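Local structure of flavin-nucleotide-binding protein (Mycobacterium smegmatis, 4YBN) at residues A[46-50]-A[69-73]; A[108-114]-A[151-155]. The protein binds FAD and heme in a split beta-barrel dimer and is probably an oxidoreductase related to the pyridoxamine 5'-phosphate oxidases. All blocks are in the same frame, centred on the assembly; numbering follows the deposited sequence. Where two conformers were deposited one is given.

Interaction 1. Residues A[46-50]-A[69-73]; sequences VAFPI and WLRAL. With FAD (flavin-adenine dinucleotide), chain H.
Residues 46-50 are extended strand, and residues 69-73 are helical, with a Leu73 N to Trp69 O hydrogen bond of 3.2 Å. The two short axes approach to 11.1 Å and cross at -108°. Phe48 and Trp69 have the nearest CA atoms, 8.3 Å apart. Val46, Phe48 and Ile50 point toward the helix; Ala47 and Pro49 point away, against the second subunit.

In an offset stack, with Phe48 at chi1 p and Trp69 at chi1 m, the Phe48 ring and the Trp69 six-membered ring lie 4.4 Å apart between centroids, planes at 10°. Apolar contacts extend it: Phe48 CZ meets Leu73 CD1 at 3.8 Å, and Ile50 CD1 meets Leu70 CD2 at 3.7 Å.

No hydrogen bond joins strand and helix directly. FAD hydrogen-bonds to both: its O2' donates to Pro49 O at 2.9 Å, and Trp69 N gives a weak bond of 3.4 Å to FAD O2P. Ile50 CG1 lies 3.5 Å from FAD C4X. Ser162 and Lys164 of the second subunit also hold FAD: this is the dimer-interface flavin site of a split beta-barrel flavoprotein.

The segments' hydrogen bonds to FAD thus use backbone atoms, while their side chains form an apolar wall.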
# COMPACT_ATOMS: atom_id res chain seq x y z
N VAL A 46 15.17 1.91 -5.79
CA VAL A 46 14.72 0.63 -5.29
C VAL A 46 13.57 0.90 -4.31
O VAL A 46 13.50 1.98 -3.66
CB VAL A 46 15.78 -0.28 -4.68
CG1 VAL A 46 17.04 -0.38 -5.54
CG2 VAL A 46 16.14 0.15 -3.30
N ALA A 47 12.65 -0.02 -4.25
CA ALA A 47 11.48 0.14 -3.35
C ALA A 47 11.12 -1.19 -2.74
O ALA A 47 11.22 -2.22 -3.43
CB ALA A 47 10.33 0.71 -4.10
N PHE A 48 10.80 -1.19 -1.43
CA PHE A 48 10.45 -2.45 -0.79
C PHE A 48 9.43 -2.15 0.28
O PHE A 48 9.41 -1.09 0.84
CB PHE A 48 11.65 -3.19 -0.25
CG PHE A 48 12.39 -2.47 0.84
CD1 PHE A 48 12.08 -2.70 2.15
CD2 PHE A 48 13.42 -1.63 0.56
CE1 PHE A 48 12.78 -2.08 3.20
CE2 PHE A 48 14.10 -0.97 1.60
CZ PHE A 48 13.77 -1.19 2.92
N PRO A 49 8.52 -3.05 0.49
CA PRO A 49 7.57 -2.90 1.52
C PRO A 49 8.10 -3.34 2.86
O PRO A 49 9.00 -4.23 2.95
CB PRO A 49 6.47 -3.90 1.09
CG PRO A 49 7.17 -4.92 0.36
CD PRO A 49 8.33 -4.27 -0.30
N ILE A 50 7.59 -2.80 3.93
CA ILE A 50 8.05 -3.23 5.26
C ILE A 50 7.07 -2.80 6.32
O ILE A 50 6.43 -1.75 6.21
CB ILE A 50 9.47 -2.63 5.54
CG1 ILE A 50 10.08 -3.29 6.77
CG2 ILE A 50 9.34 -1.15 5.75
CD1 ILE A 50 11.58 -3.39 6.92
N TRP A 69 19.00 -4.48 2.02
CA TRP A 69 18.19 -3.30 2.00
C TRP A 69 18.25 -2.55 3.30
O TRP A 69 18.53 -1.34 3.34
CB TRP A 69 16.77 -3.74 1.83
CG TRP A 69 16.44 -3.94 0.53
CD1 TRP A 69 17.09 -3.46 -0.57
CD2 TRP A 69 15.29 -4.62 0.08
NE1 TRP A 69 16.40 -3.81 -1.70
CE2 TRP A 69 15.29 -4.53 -1.33
CE3 TRP A 69 14.24 -5.29 0.72
CZ2 TRP A 69 14.31 -5.09 -2.12
CZ3 TRP A 69 13.25 -5.87 -0.08
CH2 TRP A 69 13.29 -5.75 -1.48
N LEU A 70 18.03 -3.27 4.36
CA LEU A 70 18.12 -2.63 5.69
C LEU A 70 19.52 -2.14 6.00
O LEU A 70 19.68 -1.05 6.56
CB LEU A 70 17.58 -3.54 6.79
CG LEU A 70 16.09 -3.84 6.61
CD1 LEU A 70 15.74 -4.83 7.69
CD2 LEU A 70 15.21 -2.61 6.76
N ARG A 71 20.54 -2.92 5.61
CA ARG A 71 21.94 -2.47 5.76
C ARG A 71 22.22 -1.17 5.03
O ARG A 71 22.94 -0.34 5.53
CB ARG A 71 22.95 -3.52 5.26
CG ARG A 71 23.27 -4.61 6.24
CD ARG A 71 24.32 -5.54 5.63
NE ARG A 71 24.45 -6.74 6.44
CZ ARG A 71 25.37 -7.68 6.24
NH1 ARG A 71 26.24 -7.55 5.24
NH2 ARG A 71 25.41 -8.74 7.04
N ALA A 72 21.65 -1.01 3.88
CA ALA A 72 21.83 0.20 3.08
C ALA A 72 21.28 1.38 3.81
O ALA A 72 21.91 2.41 3.94
CB ALA A 72 21.19 0.03 1.71
N LEU A 73 20.12 1.22 4.44
CA LEU A 73 19.56 2.27 5.22
C LEU A 73 20.34 2.54 6.49
O LEU A 73 20.50 3.67 6.89
CB LEU A 73 18.13 1.90 5.62
CG LEU A 73 17.10 1.82 4.46
CD1 LEU A 73 15.82 1.25 5.05
CD2 LEU A 73 16.85 3.20 3.91
PA FAD H . 17.38 -7.57 -1.31
O1A FAD H . 18.41 -8.67 -1.39
O2A FAD H . 17.79 -6.22 -0.76
O5B FAD H . 16.78 -7.28 -2.80
C5B FAD H . 17.08 -8.05 -3.96
C4B FAD H . 15.87 -8.08 -4.90
O4B FAD H . 14.92 -9.09 -4.50
C3B FAD H . 15.03 -6.80 -4.94
O3B FAD H . 15.52 -5.69 -5.71
C2B FAD H . 13.72 -7.28 -5.47
O2B FAD H . 13.83 -7.24 -6.89
C1B FAD H . 13.60 -8.69 -4.87
N9A FAD H . 12.69 -8.56 -3.68
C8A FAD H . 13.09 -8.55 -2.39
N7A FAD H . 12.03 -8.37 -1.55
C5A FAD H . 10.92 -8.26 -2.31
C6A FAD H . 9.49 -8.07 -2.04
N6A FAD H . 9.08 -7.97 -0.75
N1A FAD H . 8.66 -8.03 -3.14
C2A FAD H . 9.09 -8.18 -4.43
N3A FAD H . 10.37 -8.34 -4.71
C4A FAD H . 11.35 -8.39 -3.73
N1 FAD H . 11.05 -7.30 6.17
C2 FAD H . 11.62 -7.08 7.39
O2 FAD H . 12.85 -7.31 7.45
N3 FAD H . 10.90 -6.67 8.49
C4 FAD H . 9.57 -6.40 8.40
O4 FAD H . 8.85 -5.99 9.34
C4X FAD H . 8.90 -6.61 7.10
N5 FAD H . 7.57 -6.39 6.96
C5X FAD H . 6.95 -6.59 5.77
C6 FAD H . 5.59 -6.33 5.63
C7 FAD H . 4.94 -6.52 4.42
C7M FAD H . 3.47 -6.24 4.31
C8 FAD H . 5.72 -7.00 3.26
C8M FAD H . 5.10 -7.19 1.90
C9 FAD H . 7.06 -7.24 3.38
C9A FAD H . 7.72 -7.06 4.58
N10 FAD H . 9.12 -7.29 4.70
C10 FAD H . 9.73 -7.10 5.96
C1' FAD H . 9.89 -7.81 3.56
C2' FAD H . 10.78 -6.87 2.78
O2' FAD H . 10.11 -6.51 1.57
C3' FAD H . 12.09 -7.63 2.43
O3' FAD H . 11.78 -8.90 1.77
C4' FAD H . 13.10 -7.78 3.60
O4' FAD H . 13.47 -6.50 4.17
C5' FAD H . 14.40 -8.47 3.16
O5' FAD H . 14.84 -7.93 1.90
P FAD H . 16.25 -8.34 1.19
O1P FAD H . 16.44 -9.83 1.36
O2P FAD H . 17.26 -7.34 1.74
O3P FAD H . 16.11 -8.08 -0.42

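Interaction 2. Residues A[108-114]-A[151-155]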
# COMPACT_ATOMS: atom_id res chain seq x y z
N PHE A 108 10.63 11.88 4.41
CA PHE A 108 11.95 11.85 3.75
C PHE A 108 12.95 11.97 4.87
O PHE A 108 12.72 12.78 5.75
CB PHE A 108 12.06 13.11 2.89
CG PHE A 108 11.07 13.17 1.79
CD1 PHE A 108 11.30 12.47 0.60
CD2 PHE A 108 9.92 13.93 1.91
CE1 PHE A 108 10.39 12.52 -0.47
CE2 PHE A 108 9.00 14.00 0.85
CZ PHE A 108 9.26 13.29 -0.34
N GLY A 109 14.03 11.23 4.80
CA GLY A 109 15.16 11.47 5.61
C GLY A 109 16.05 10.28 5.63
O GLY A 109 15.95 9.38 4.79
N THR A 110 16.88 10.24 6.66
CA THR A 110 17.86 9.19 6.84
C THR A 110 17.49 8.45 8.08
O THR A 110 17.32 9.04 9.14
CB THR A 110 19.30 9.82 6.91
OG1 THR A 110 19.50 10.55 5.71
CG2 THR A 110 20.36 8.81 7.04
N PHE A 111 17.34 7.15 7.95
CA PHE A 111 17.13 6.33 9.10
C PHE A 111 18.38 6.28 10.01
O PHE A 111 19.53 6.22 9.54
CB PHE A 111 16.77 4.95 8.73
CG PHE A 111 15.35 4.78 8.30
CD1 PHE A 111 15.01 4.94 7.00
CD2 PHE A 111 14.36 4.35 9.19
CE1 PHE A 111 13.73 4.75 6.57
CE2 PHE A 111 13.06 4.19 8.77
CZ PHE A 111 12.75 4.37 7.46
N GLU A 112 18.14 6.37 11.31
CA GLU A 112 19.18 6.10 12.27
C GLU A 112 19.06 4.71 12.88
O GLU A 112 17.95 4.21 13.20
CB GLU A 112 19.24 7.22 13.34
CG GLU A 112 18.27 7.17 14.53
CD GLU A 112 18.48 8.33 15.56
OE1 GLU A 112 19.59 8.94 15.59
OE2 GLU A 112 17.54 8.63 16.35
N VAL A 113 20.22 4.06 13.01
CA VAL A 113 20.33 2.76 13.67
C VAL A 113 20.03 2.92 15.13
O VAL A 113 20.65 3.72 15.80
CB VAL A 113 21.72 2.15 13.51
CG1 VAL A 113 21.88 0.89 14.37
CG2 VAL A 113 21.96 1.77 12.05
N ILE A 114 19.10 2.15 15.65
CA ILE A 114 18.84 2.16 17.08
C ILE A 114 20.00 1.44 17.74
O ILE A 114 20.36 0.30 17.39
CB ILE A 114 17.49 1.45 17.44
CG1 ILE A 114 16.30 2.16 16.79
CG2 ILE A 114 17.25 1.43 18.95
CD1 ILE A 114 16.36 3.64 16.93
N ALA A 151 17.12 -2.55 14.04
CA ALA A 151 16.02 -1.63 14.19
C ALA A 151 16.45 -0.27 13.76
O ALA A 151 17.53 0.15 14.12
CB ALA A 151 15.60 -1.60 15.67
N LEU A 152 15.59 0.44 13.03
CA LEU A 152 15.90 1.73 12.47
C LEU A 152 14.79 2.72 12.64
O LEU A 152 13.62 2.33 12.59
CB LEU A 152 16.12 1.60 10.94
CG LEU A 152 17.15 0.55 10.53
CD1 LEU A 152 16.99 0.21 9.06
CD2 LEU A 152 18.52 1.10 10.74
N ALA A 153 15.11 4.01 12.80
CA ALA A 153 14.10 5.03 13.11
C ALA A 153 14.31 6.25 12.27
O ALA A 153 15.44 6.72 12.11
CB ALA A 153 14.20 5.43 14.59
N LEU A 154 13.24 6.70 11.67
CA LEU A 154 13.21 7.92 10.92
C LEU A 154 12.42 8.96 11.66
O LEU A 154 11.28 8.74 12.03
CB LEU A 154 12.55 7.62 9.56
CG LEU A 154 12.33 8.79 8.61
CD1 LEU A 154 13.68 9.18 8.06
CD2 LEU A 154 11.39 8.49 7.47
N ALA A 155 13.04 10.11 11.87
CA ALA A 155 12.45 11.24 12.58
C ALA A 155 11.30 11.84 11.85
O ALA A 155 11.41 12.12 10.68
CB ALA A 155 13.51 12.33 12.86
O HOH W 1 15.66 10.33 10.98
O HOH W 2 19.52 -1.72 15.58
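The ring of Phe111 is the main bump. It lies across the neighbouring strand, with Leu154 CB over one face, 3.8 Å from the ring centroid. Leu152 CB touches Phe111 CD2 at 3.7 Å, so the two leucines form the hollow that takes the ring. Phe111 also packs on Ile61 and Val81. At Gly109 the chain turns a corner and bares its backbone. Leu154 CD1 fills this gap, 3.6 Å from Gly109 C. A CB there would crowd Leu154, and the backbone angles themselves call for glycine.

The backbones pair as antiparallel strands of the split beta-barrel. Glu112 and Ala153 are the hydrogen-bonded pair: Glu112 N to Ala153 O is 2.8 Å and Ala153 N to Glu112 O is 2.9 Å. Val113 and Leu152 are the next, non-hydrogen-bonded pair. Ile114 N then hydrogen-bonds to Ala151 O at 3.0 Å.

Val113 and Leu152 share a face, with Val113 CG2 against Leu152 CD2 at 3.7 Å. The small Ala153 leaves room for Ile114, whose CD1 lies 3.7 Å from Ala153 CB. Waters bridge the backbone at each end of the pairing: water 1 joins Thr110 O to Ala155 N, and water 2 joins Ile114 O to Ala151 N.

Overall arrangement
Interaction 1 comes first along the chain and closes before interaction 2 opens. Their centres are about 12 Å apart, on the same side of the chain's centre. Both reach the same antiparallel sheet. Strand 58-64 lies between their strands in it, pairing with 44-55 and with 149-155. Helix 68-74 joins the two contacts. Its Leu73 CB packs on Leu152 CD1 at 4.0 Å, and its Leu73 CD2 on Phe111 CD1 at 4.0 Å. Ile61 of strand 58-64 touches side chains of both. One apolar layer runs from the FAD site of interaction 1 to the strand pairing of interaction 2. Phe108, in interaction 2, touches the other FAD of the dimer, so the chain contributes to both sites.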